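Local coordinates for uncharacterized protein PSPTO_0244 (Pseudomonas syringae pv. tomato, PDB 3MYX) that is of unknown function but belongs to the cupin superfamily, with a domain related to that of (S)-ureidoglycine aminohydrolase, an enzyme of ureide breakdown, at residues A11-S16 with T211-F216; I95-Q100 with G121-G126. One frame throughout, in Å; residues are numbered along the deposited sequence. Where two conformers were deposited one is given.

Contact 1 (A11-S16 with T211-F216); sequences ARADLS and TGDTVF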
# COMPACT_ATOMS: atom_id res chain seq x y z
N ALA A 11 8.30 -5.51 -0.24
CA ALA A 11 8.99 -6.09 0.90
C ALA A 11 8.39 -7.43 1.25
O ALA A 11 7.19 -7.63 1.17
CB ALA A 11 8.90 -5.15 2.11
N ARG A 12 9.27 -8.35 1.65
CA ARG A 12 8.88 -9.64 2.17
C ARG A 12 8.72 -9.57 3.68
O ARG A 12 9.40 -8.78 4.35
CB ARG A 12 9.95 -10.69 1.87
CG ARG A 12 10.14 -11.03 0.42
CD ARG A 12 8.99 -11.81 -0.09
NE ARG A 12 9.26 -12.38 -1.41
CZ ARG A 12 8.36 -13.00 -2.16
NH1 ARG A 12 7.11 -13.16 -1.74
NH2 ARG A 12 8.71 -13.47 -3.34
N ALA A 13 7.91 -10.46 4.24
CA ALA A 13 7.72 -10.51 5.68
C ALA A 13 9.04 -10.61 6.45
O ALA A 13 9.21 -9.96 7.46
CB ALA A 13 6.78 -11.67 6.06
N ASP A 14 9.96 -11.45 5.96
CA ASP A 14 11.26 -11.65 6.61
C ASP A 14 12.35 -10.73 6.08
O ASP A 14 13.52 -10.91 6.40
CB ASP A 14 11.70 -13.12 6.49
CG ASP A 14 12.12 -13.51 5.09
OD1 ASP A 14 11.85 -12.75 4.13
OD2 ASP A 14 12.73 -14.60 4.92
N LEU A 15 11.96 -9.77 5.24
CA LEU A 15 12.88 -8.77 4.70
C LEU A 15 14.00 -9.39 3.84
O LEU A 15 15.06 -8.78 3.67
CB LEU A 15 13.48 -7.89 5.82
CG LEU A 15 12.59 -6.84 6.48
CD1 LEU A 15 11.91 -5.99 5.41
CD2 LEU A 15 11.56 -7.46 7.41
N SER A 16 13.74 -10.57 3.28
CA SER A 16 14.59 -11.19 2.27
C SER A 16 14.67 -10.29 1.05
O SER A 16 13.73 -9.52 0.79
CB SER A 16 14.01 -12.54 1.83
OG SER A 16 14.04 -13.50 2.87
N THR A 211 1.87 -14.14 3.32
CA THR A 211 1.41 -13.40 4.45
C THR A 211 2.53 -12.48 4.96
O THR A 211 3.66 -12.92 5.16
CB THR A 211 0.98 -14.36 5.56
OG1 THR A 211 0.06 -15.34 5.03
CG2 THR A 211 0.39 -13.59 6.71
N GLY A 212 2.22 -11.21 5.16
CA GLY A 212 3.19 -10.25 5.65
C GLY A 212 4.02 -9.56 4.58
O GLY A 212 4.84 -8.71 4.89
N ASP A 213 3.80 -9.94 3.32
CA ASP A 213 4.48 -9.28 2.18
C ASP A 213 3.66 -8.09 1.70
O ASP A 213 2.43 -8.10 1.78
CB ASP A 213 4.63 -10.21 0.98
CG ASP A 213 5.50 -11.42 1.23
OD1 ASP A 213 6.17 -11.55 2.27
OD2 ASP A 213 5.50 -12.28 0.32
N THR A 214 4.35 -7.10 1.14
CA THR A 214 3.70 -5.98 0.47
C THR A 214 4.08 -5.98 -1.01
O THR A 214 5.27 -6.08 -1.36
CB THR A 214 4.11 -4.64 1.08
OG1 THR A 214 3.75 -4.63 2.45
CG2 THR A 214 3.43 -3.49 0.35
N VAL A 215 3.08 -5.85 -1.87
CA VAL A 215 3.22 -5.79 -3.31
C VAL A 215 2.49 -4.56 -3.84
O VAL A 215 1.49 -4.12 -3.27
CB VAL A 215 2.67 -7.09 -3.99
CG1 VAL A 215 1.18 -7.27 -3.76
CG2 VAL A 215 3.01 -7.16 -5.49
N PHE A 216 3.00 -4.00 -4.93
CA PHE A 216 2.37 -2.89 -5.63
C PHE A 216 2.07 -3.31 -7.06
O PHE A 216 2.95 -3.82 -7.76
CB PHE A 216 3.23 -1.63 -5.62
CG PHE A 216 2.60 -0.46 -6.34
CD1 PHE A 216 1.58 0.27 -5.74
CD2 PHE A 216 2.97 -0.14 -7.64
CE1 PHE A 216 0.98 1.31 -6.42
CE2 PHE A 216 2.39 0.91 -8.30
CZ PHE A 216 1.40 1.62 -7.71

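Contact 2 (I95-Q100 with G121-G126); sequences IGRGTQ and GPDKSG. With EDO (1,2-ethanediol), chain D.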
# COMPACT_ATOMS: atom_id res chain seq x y z
N ILE A 95 -1.33 9.15 6.54
CA ILE A 95 -1.13 10.59 6.78
C ILE A 95 -1.87 11.32 5.67
O ILE A 95 -1.53 11.18 4.49
CB ILE A 95 0.36 10.96 6.74
CG1 ILE A 95 1.16 10.15 7.77
CG2 ILE A 95 0.53 12.45 6.97
CD1 ILE A 95 2.68 10.32 7.69
N GLY A 96 -2.90 12.08 6.01
CA GLY A 96 -3.61 12.82 5.01
C GLY A 96 -2.78 13.98 4.50
O GLY A 96 -1.86 14.50 5.19
N ARG A 97 -3.08 14.43 3.29
CA ARG A 97 -2.41 15.61 2.75
C ARG A 97 -2.66 16.82 3.68
O ARG A 97 -3.78 17.05 4.12
CB ARG A 97 -2.91 15.88 1.32
CG ARG A 97 -1.94 16.66 0.46
CD ARG A 97 -2.48 16.81 -0.97
NE ARG A 97 -1.49 17.37 -1.90
CZ ARG A 97 -0.71 16.67 -2.75
NH1 ARG A 97 -0.78 15.32 -2.84
NH2 ARG A 97 0.17 17.33 -3.52
N GLY A 98 -1.60 17.59 3.95
CA GLY A 98 -1.68 18.80 4.76
C GLY A 98 -1.49 18.60 6.24
O GLY A 98 -1.47 19.58 6.99
N THR A 99 -1.34 17.36 6.68
CA THR A 99 -1.21 17.06 8.11
C THR A 99 0.08 17.64 8.69
O THR A 99 1.15 17.46 8.13
CB THR A 99 -1.23 15.54 8.36
OG1 THR A 99 -2.35 14.94 7.70
CG2 THR A 99 -1.33 15.22 9.83
N GLN A 100 -0.04 18.33 9.83
CA GLN A 100 1.14 18.68 10.62
C GLN A 100 1.52 17.43 11.39
O GLN A 100 0.75 16.93 12.21
CB GLN A 100 0.85 19.82 11.57
CG GLN A 100 2.07 20.31 12.29
CD GLN A 100 1.73 21.24 13.42
OE1 GLN A 100 1.19 20.80 14.44
NE2 GLN A 100 2.05 22.51 13.26
N GLY A 121 -8.08 17.33 -5.21
CA GLY A 121 -9.21 17.88 -4.50
C GLY A 121 -8.67 18.34 -3.16
O GLY A 121 -7.46 18.38 -2.95
N PRO A 122 -9.57 18.71 -2.24
CA PRO A 122 -9.14 19.36 -1.01
C PRO A 122 -8.52 18.40 0.01
O PRO A 122 -8.84 17.21 0.06
CB PRO A 122 -10.44 19.98 -0.50
CG PRO A 122 -11.48 19.05 -0.95
CD PRO A 122 -11.03 18.63 -2.31
N ASP A 123 -7.63 18.93 0.84
CA ASP A 123 -6.95 18.15 1.87
C ASP A 123 -7.95 17.55 2.85
O ASP A 123 -8.87 18.23 3.30
CB ASP A 123 -6.05 19.06 2.69
CG ASP A 123 -4.79 19.50 1.98
OD1 ASP A 123 -4.52 19.06 0.84
OD2 ASP A 123 -4.06 20.32 2.61
N LYS A 124 -7.73 16.29 3.20
CA LYS A 124 -8.38 15.64 4.33
C LYS A 124 -7.27 15.27 5.31
O LYS A 124 -6.66 14.21 5.21
CB LYS A 124 -9.16 14.45 3.85
CG LYS A 124 -10.12 13.86 4.82
CD LYS A 124 -11.10 12.93 4.01
CE LYS A 124 -12.28 12.47 4.74
NZ LYS A 124 -13.00 11.47 3.99
N SER A 125 -6.93 16.22 6.17
CA SER A 125 -5.73 16.14 6.98
C SER A 125 -6.00 15.38 8.28
O SER A 125 -7.11 15.35 8.81
CB SER A 125 -5.22 17.54 7.29
OG SER A 125 -6.15 18.28 8.05
N GLY A 126 -4.94 14.78 8.80
CA GLY A 126 -4.98 13.99 10.01
C GLY A 126 -4.36 12.62 9.79
O GLY A 126 -4.11 12.20 8.66
C1 EDO D . 2.78 17.69 16.01
O1 EDO D . 1.71 18.58 15.70
C2 EDO D . 3.84 17.78 14.93
O2 EDO D . 4.40 19.12 14.88
O HOH W 1 -5.85 14.06 2.49

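Contact 1 (A11-S16 with T211-F216)
Ala11 and Thr214 pair through their backbones in antiparallel fashion, as a hydrogen-bonded pair. Thr214 N gives a 2.9 Å bond to Ala11 O, and Ala11 N returns a longer one of 3.3 Å to Thr214 O.

Next comes the carboxylate of Asp213. Its OD1 accepts from Ala13 N at 2.8 Å, met nearly end-on to the C-O bond. Its OD2 forms a salt bridge with Arg12 NH1, also 2.8 Å. That NH1 lies above the carboxylate plane, while OD2 stays close to the guanidinium plane; the two planes are 67° apart. The arginine chain bends at chi2 (-71°), and its CD passes over the same carboxylate. Asn210 N also binds OD2, and Thr208 O takes a second bond from NH1, so OD2 is also held by the loop at Asn210, and NH1 by strand 206-209.

Ala13 CB rests 3.5 Å from Thr211 O. The backbone angles of Gly212 (phi 88°) by themselves call for glycine, and Ala13 CB lies against its bare CA.

A type I turn, Arg12 to Leu15, follows the pairing. The arrangement is the end of an edge-strand pair: strand 7-11 borders the seven-stranded antiparallel sheet of the cupin-type half.

Contact 2 (I95-Q100 with G121-G126)
Two loops meet here at one end of the N-terminal half, whose strands probably form a cupin barrel, and the loop 95-100 contains a type II beta turn from Gly96 to Thr99. The contact is held by Gly96 and Thr99 on one side and Gly126 on the other. Gly96 N donates to Gly126 O at 2.9 Å, and Gly126 N donates to Thr99 OG1 at 2.8 Å, nearly straight at 171°. Thr99 OG1 in turn gives its own proton to Gly96 O, at 2.6 Å. The hydroxyl therefore links the turn to the second loop. It lies above the carbonyl plane of Gly96, on the same face as Thr99 N, which closes the turn on that oxygen. With chi1 at -51°, OG1 stands beside its own backbone N, within reach of both Gly96 O and Gly126 N.

Gly96 is pressed close to the other loop. Its CA makes a CH...O contact with Lys124 O at 3.4 Å, and a CB there would clash with that oxygen. Gly98, with phi 90°, has its CA beside Asp123 OD2.

In the conformer given, Arg97 and Asp123 cross at about a right angle. OD1 lies against the CB, CG and CD of the arginine, 3.5 Å from CD, and is 4.4 Å from NE, beyond a salt bridge. The arginine NH2 binds Thr117 O instead. Ser125 CB packs on Arg97 O. One water accepts from both Arg97 N and Lys124 N and so bridges the loops. Gln100 OE1 accepts from 1,2-ethanediol, probably a crystallisation additive.

The loop 95-100 joins strands 92-95 and 101-105, while 121-126 leads into strand 127-130, which pairs antiparallel with 92-95. Lys124 NZ binds Glu161 O, on strand 154-161 of the seven-stranded sheet.

How the contacts relate
The two contacts lie on opposite sides of the chain's centre. Their own centres are 28 Å apart, and their nearest atoms about 15 Å, so they do not touch. Along the sequence both segments of contact 2 fall between those of contact 1. Contact 1 spans nearly the whole chain and brings the first strand, 7-11, onto a sheet made otherwise of strands from residue 137 on. It thus joins the N-terminus to the second half. Contact 2 is local, within residues 95-126, and closes an end of the first half. A 1,2-ethanediol, probably from the crystallisation liquor, sits at Gln100 beside contact 2, also held by Gly81 N.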